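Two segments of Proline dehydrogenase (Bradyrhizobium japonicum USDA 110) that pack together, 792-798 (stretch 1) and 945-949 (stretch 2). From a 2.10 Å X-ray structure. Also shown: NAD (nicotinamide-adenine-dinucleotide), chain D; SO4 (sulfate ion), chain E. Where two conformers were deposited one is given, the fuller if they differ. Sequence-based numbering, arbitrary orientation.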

ATOM      1  N   GLN A 792     -36.056 -23.647  30.284  1.00 27.90           N
ATOM      2  CA  GLN A 792     -36.806 -22.414  30.028  1.00 22.84           C
ATOM      3  C   GLN A 792     -36.046 -21.477  29.095  1.00 22.83           C
ATOM      4  O   GLN A 792     -35.992 -20.260  29.307  1.00 33.69           O
ATOM      5  N   ARG A 793     -35.441 -22.058  28.068  1.00 26.41           N
ATOM      6  CA  ARG A 793     -34.830 -21.285  26.997  1.00 25.83           C
ATOM      7  C   ARG A 793     -35.548 -21.637  25.712  1.00 23.04           C
ATOM      8  O   ARG A 793     -35.952 -22.774  25.507  1.00 23.40           O
ATOM      9  N   CYS A 794     -35.693 -20.667  24.829  1.00 23.04           N
ATOM     10  CA  CYS A 794     -36.367 -20.871  23.552  0.55 24.70           C
ATOM     11  C   CYS A 794     -35.546 -21.780  22.648  1.00 18.67           C
ATOM     12  O   CYS A 794     -36.086 -22.476  21.790  1.00 27.43           O
ATOM     13  N   SER A 795     -34.233 -21.748  22.848  1.00 16.29           N
ATOM     14  CA  SER A 795     -33.297 -22.540  22.054  1.00 15.99           C
ATOM     15  C   SER A 795     -33.179 -23.988  22.540  1.00 24.54           C
ATOM     16  O   SER A 795     -32.484 -24.803  21.926  1.00 27.65           O
ATOM     17  N   ALA A 796     -33.846 -24.299  23.646  1.00 23.08           N
ATOM     18  CA  ALA A 796     -33.651 -25.576  24.333  1.00 21.72           C
ATOM     19  C   ALA A 796     -33.982 -26.781  23.471  1.00 24.25           C
ATOM     20  O   ALA A 796     -34.913 -26.755  22.658  1.00 15.98           O
ATOM     21  N   LEU A 797     -33.210 -27.844  23.673  1.00 23.05           N
ATOM     22  CA  LEU A 797     -33.451 -29.113  23.008  1.00 20.31           C
ATOM     23  C   LEU A 797     -34.734 -29.761  23.528  1.00 21.40           C
ATOM     24  O   LEU A 797     -34.900 -29.947  24.735  1.00 22.70           O
ATOM     25  N   ARG A 798     -35.636 -30.106  22.610  1.00 18.21           N
ATOM     26  CA  ARG A 798     -36.896 -30.748  22.971  1.00 21.95           C
ATOM     27  C   ARG A 798     -36.987 -32.157  22.394  1.00 24.90           C
ATOM     28  O   ARG A 798     -37.678 -33.016  22.945  1.00 25.09           O
ATOM     29  N   ASN A 945     -23.371 -27.814  22.412  1.00 19.95           N
ATOM     30  CA  ASN A 945     -24.739 -27.609  22.873  1.00 18.49           C
ATOM     31  C   ASN A 945     -25.477 -26.562  22.019  1.00 21.34           C
ATOM     32  O   ASN A 945     -24.858 -25.851  21.223  1.00 17.72           O
ATOM     33  N   MET A 946     -26.795 -26.485  22.179  1.00 17.30           N
ATOM     34  CA  MET A 946     -27.636 -25.652  21.314  1.00 24.16           C
ATOM     35  C   MET A 946     -28.033 -24.307  21.935  1.00 24.22           C
ATOM     36  O   MET A 946     -28.880 -23.603  21.397  1.00 19.95           O
ATOM     37  N   ILE A 947     -27.428 -23.952  23.064  1.00 18.20           N
ATOM     38  CA  ILE A 947     -27.893 -22.804  23.826  1.00 27.05           C
ATOM     39  C   ILE A 947     -26.826 -21.728  24.050  1.00 26.24           C
ATOM     40  O   ILE A 947     -25.647 -21.933  23.784  1.00 27.29           O
ATOM     41  N   GLY A 948     -27.263 -20.573  24.539  1.00 17.95           N
ATOM     42  CA  GLY A 948     -26.357 -19.508  24.936  1.00 28.73           C
ATOM     43  C   GLY A 948     -25.743 -18.737  23.782  1.00 31.13           C
ATOM     44  O   GLY A 948     -24.563 -18.390  23.824  1.00 26.09           O
ATOM     45  N   ALA A 949     -26.545 -18.467  22.755  1.00 25.35           N
ATOM     46  CA  ALA A 949     -26.096 -17.683  21.614  1.00 24.29           C
ATOM     47  C   ALA A 949     -25.400 -16.416  22.098  1.00 25.58           C
ATOM     48  O   ALA A 949     -25.882 -15.744  23.010  1.00 31.53           O
TER

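Two segments can pack closely without a single hydrogen bond passing directly between them, and a bound ion can accept hydrogen bonds from both; segments 792-798 and 945-949 of this proline dehydrogenase illustrate the principle. The first segment bends through a type I beta turn from Arg793 to Ala796, closed by Ala796 N donating to Arg793 O at 3.2 Å. From this frame Arg793 and Ser795 direct their CA-to-CB bonds toward the second segment, whereas that of Ala796 points away. Cys794, p in the conformer given and out of reach of the second segment, has its CB 3.1 Å from NAD O2D.

Arg793 is m at chi1 and t at chi2 and chi3, an extended chain that brings its guanidinium up to Ile947 and Gly948. One face of that group is covered by Ile947 CD1, which lies 3.8 Å from Arg793 NE, so an apolar methyl packs against the flat surface while the edge remains free for polar partners. There Arg793 NH1 donates to sulfate O3 at 2.8 Å.

Ser795, with chi1 p, offers its hydroxyl to the same oxygen, Ser795 OG to sulfate O3 also being 2.8 Å. The second segment answers with backbone amides: Gly948 N reaches sulfate O3 at 3.0 Å, and Ala949 N reaches sulfate O1 at 3.1 Å. The anion, probably from the crystallisation liquor, thus bridges the segments. Gly948 has a positive phi, a conformation that favours glycine.

Ile947 points toward the first segment, with chi1 p and chi2 t. Ile947 CG2 lies 3.5 Å from Ser795 OG and also about 4.0 Å from Arg793 CD, so both branches touch the arginine. Within its own segment, Ile947 N donates to Asn945 OD1 at 3.0 Å.

Farther along, Met946 (m, t, p) points toward the first segment and Leu797 (t, p) sideways, with Met946 SD 3.8 Å from Leu797 CD1, an apolar contact beyond the sulfate site.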

ATOM      1  CB  GLN A 792     -37.181 -21.711  31.342  1.00 19.68           C
ATOM      2  CG  GLN A 792     -38.057 -22.560  32.263  1.00 29.20           C
ATOM      3  CD  GLN A 792     -38.470 -21.827  33.531  1.00 35.14           C
ATOM      4  OE1 GLN A 792     -39.645 -21.820  33.904  1.00 31.49           O
ATOM      5  NE2 GLN A 792     -37.507 -21.194  34.190  1.00 36.13           N
ATOM      6  CB  ARG A 793     -33.354 -21.627  26.847  1.00 27.78           C
ATOM      7  CG  ARG A 793     -32.510 -21.345  28.065  1.00 35.85           C
ATOM      8  CD  ARG A 793     -31.081 -21.820  27.829  1.00 32.58           C
ATOM      9  NE  ARG A 793     -30.204 -21.509  28.952  1.00 41.14           N
ATOM     10  CZ  ARG A 793     -29.289 -20.545  28.940  1.00 32.54           C
ATOM     11  NH1 ARG A 793     -29.126 -19.802  27.857  1.00 31.88           N
ATOM     12  NH2 ARG A 793     -28.530 -20.333  30.009  1.00 29.98           N
ATOM     13  CB  CYS A 794     -36.592 -19.525  22.860  0.55 26.61           C
ATOM     14  SG  CYS A 794     -35.114 -18.484  22.786  0.55 29.17           S
ATOM     15  CB  SER A 795     -31.919 -21.901  22.126  1.00 22.63           C
ATOM     16  OG  SER A 795     -31.496 -21.832  23.474  1.00 28.40           O
ATOM     17  CB  ALA A 796     -34.461 -25.628  25.632  1.00 23.02           C
ATOM     18  CB  LEU A 797     -32.264 -30.047  23.229  1.00 16.55           C
ATOM     19  CG  LEU A 797     -32.426 -31.473  22.693  1.00 23.55           C
ATOM     20  CD1 LEU A 797     -32.690 -31.474  21.181  1.00 14.89           C
ATOM     21  CD2 LEU A 797     -31.189 -32.276  23.023  1.00 20.15           C
ATOM     22  CB  ARG A 798     -38.095 -29.913  22.493  1.00 21.73           C
ATOM     23  CG  ARG A 798     -37.978 -28.424  22.780  1.00 27.35           C
ATOM     24  CD  ARG A 798     -37.971 -28.149  24.275  1.00 25.36           C
ATOM     25  NE  ARG A 798     -38.091 -26.722  24.578  1.00 25.47           N
ATOM     26  CZ  ARG A 798     -37.975 -26.212  25.801  1.00 26.30           C
ATOM     27  NH1 ARG A 798     -38.100 -24.907  25.996  1.00 26.41           N
ATOM     28  NH2 ARG A 798     -37.727 -27.010  26.834  1.00 20.91           N
ATOM     29  CB  ASN A 945     -24.770 -27.255  24.358  1.00 19.97           C
ATOM     30  CG  ASN A 945     -24.333 -25.836  24.624  1.00 23.46           C
ATOM     31  OD1 ASN A 945     -24.708 -24.917  23.904  1.00 21.57           O
ATOM     32  ND2 ASN A 945     -23.536 -25.650  25.667  1.00 31.10           N
ATOM     33  CB  MET A 946     -28.913 -26.415  20.932  1.00 25.40           C
ATOM     34  CG  MET A 946     -28.679 -27.661  20.091  1.00 27.55           C
ATOM     35  SD  MET A 946     -30.012 -28.884  20.218  1.00 19.65           S
ATOM     36  CE  MET A 946     -31.436 -27.906  19.729  1.00 14.97           C
ATOM     37  CB  ILE A 947     -28.441 -23.244  25.194  1.00 27.52           C
ATOM     38  CG1 ILE A 947     -27.308 -23.779  26.071  1.00 21.37           C
ATOM     39  CG2 ILE A 947     -29.548 -24.292  25.028  1.00 23.22           C
ATOM     40  CD1 ILE A 947     -27.720 -23.998  27.516  1.00 33.37           C
ATOM     41  CB  ALA A 949     -27.264 -17.338  20.711  1.00 24.80           C
TER
HETATM   42  PA  NAD D2003     -46.026 -14.972  26.090  0.55 28.07           P
HETATM   43  O1A NAD D2003     -46.648 -15.077  24.576  0.55 22.47           O
HETATM   44  O2A NAD D2003     -46.852 -15.754  27.023  0.55 33.15           O
HETATM   45  O5B NAD D2003     -46.039 -13.360  26.523  0.55 37.48           O
HETATM   46  C5B NAD D2003     -44.822 -12.626  26.484  0.55 36.36           C
HETATM   47  C4B NAD D2003     -45.080 -11.111  26.510  0.55 35.10           C
HETATM   48  O4B NAD D2003     -46.212 -10.652  25.678  0.55 35.05           O
HETATM   49  C3B NAD D2003     -45.453 -10.514  27.928  0.55 23.68           C
HETATM   50  O3B NAD D2003     -44.786  -9.386  28.407  0.55 29.06           O
HETATM   51  C2B NAD D2003     -46.978 -10.550  27.875  0.55 31.06           C
HETATM   52  O2B NAD D2003     -47.733 -10.025  28.944  0.55 31.57           O
HETATM   53  C1B NAD D2003     -47.198 -10.052  26.513  0.55 34.41           C
HETATM   54  N9A NAD D2003     -48.545 -10.388  26.027  0.55 37.28           N
HETATM   55  C8A NAD D2003     -49.328 -11.428  26.412  0.55 37.20           C
HETATM   56  N7A NAD D2003     -50.542 -11.361  25.668  0.55 37.31           N
HETATM   57  C5A NAD D2003     -50.468 -10.238  24.812  0.55 39.31           C
HETATM   58  C6A NAD D2003     -51.361  -9.712  23.886  0.55 36.32           C
HETATM   59  N6A NAD D2003     -52.645 -10.360  23.673  0.55 33.86           N
HETATM   60  N1A NAD D2003     -51.033  -8.599  23.180  0.55 37.26           N
HETATM   61  C2A NAD D2003     -49.809  -7.986  23.385  0.55 37.56           C
HETATM   62  N3A NAD D2003     -48.928  -8.502  24.297  0.55 37.47           N
HETATM   63  C4A NAD D2003     -49.261  -9.632  25.013  0.55 36.06           C
HETATM   64  O3  NAD D2003     -44.429 -15.487  26.110  0.55 43.06           O
HETATM   65  PN  NAD D2003     -43.698 -15.856  27.568  0.55 40.60           P
HETATM   66  O1N NAD D2003     -44.673 -16.906  28.417  0.55 53.52           O
HETATM   67  O2N NAD D2003     -43.480 -14.630  28.339  0.55 31.14           O
HETATM   68  O5D NAD D2003     -42.225 -16.590  27.294  0.55 40.85           O
HETATM   69  C5D NAD D2003     -42.182 -17.910  26.770  0.55 39.49           C
HETATM   70  C4D NAD D2003     -42.188 -17.939  25.227  0.55 37.60           C
HETATM   71  O4D NAD D2003     -41.371 -16.897  24.537  0.55 30.05           O
HETATM   72  C3D NAD D2003     -41.843 -19.280  24.445  0.55 19.55           C
HETATM   73  O3D NAD D2003     -42.791 -19.825  23.559  0.55 15.19           O
HETATM   74  C2D NAD D2003     -40.438 -18.925  23.911  0.55 29.69           C
HETATM   75  O2D NAD D2003     -39.717 -19.822  23.089  0.55 32.90           O
HETATM   76  C1D NAD D2003     -40.627 -17.520  23.510  0.55 26.77           C
HETATM   77  N1N NAD D2003     -39.305 -16.884  23.425  0.55 26.34           N
HETATM   78  C2N NAD D2003     -38.639 -16.847  22.186  0.55 22.54           C
HETATM   79  C3N NAD D2003     -37.317 -16.233  22.097  0.55 24.47           C
HETATM   80  C7N NAD D2003     -36.593 -16.183  20.740  0.55 17.17           C
HETATM   81  O7N NAD D2003     -35.633 -15.510  20.622  0.55 20.78           O
HETATM   82  N7N NAD D2003     -37.166 -16.845  19.585  0.55 18.34           N
HETATM   83  C4N NAD D2003     -36.683 -15.659  23.309  0.55 34.79           C
HETATM   84  C5N NAD D2003     -37.348 -15.693  24.538  0.55 31.67           C
HETATM   85  C6N NAD D2003     -38.689 -16.312  24.631  0.55 26.83           C
HETATM   86  S   SO4 E1000     -30.249 -18.900  24.356  1.00 50.09           S
HETATM   87  O1  SO4 E1000     -29.595 -19.156  23.071  1.00 43.42           O
HETATM   88  O2  SO4 E1000     -31.659 -18.591  24.119  1.00 57.34           O
HETATM   89  O3  SO4 E1000     -30.162 -20.070  25.223  1.00 44.37           O
HETATM   90  O4  SO4 E1000     -29.579 -17.783  25.016  1.00 61.35           O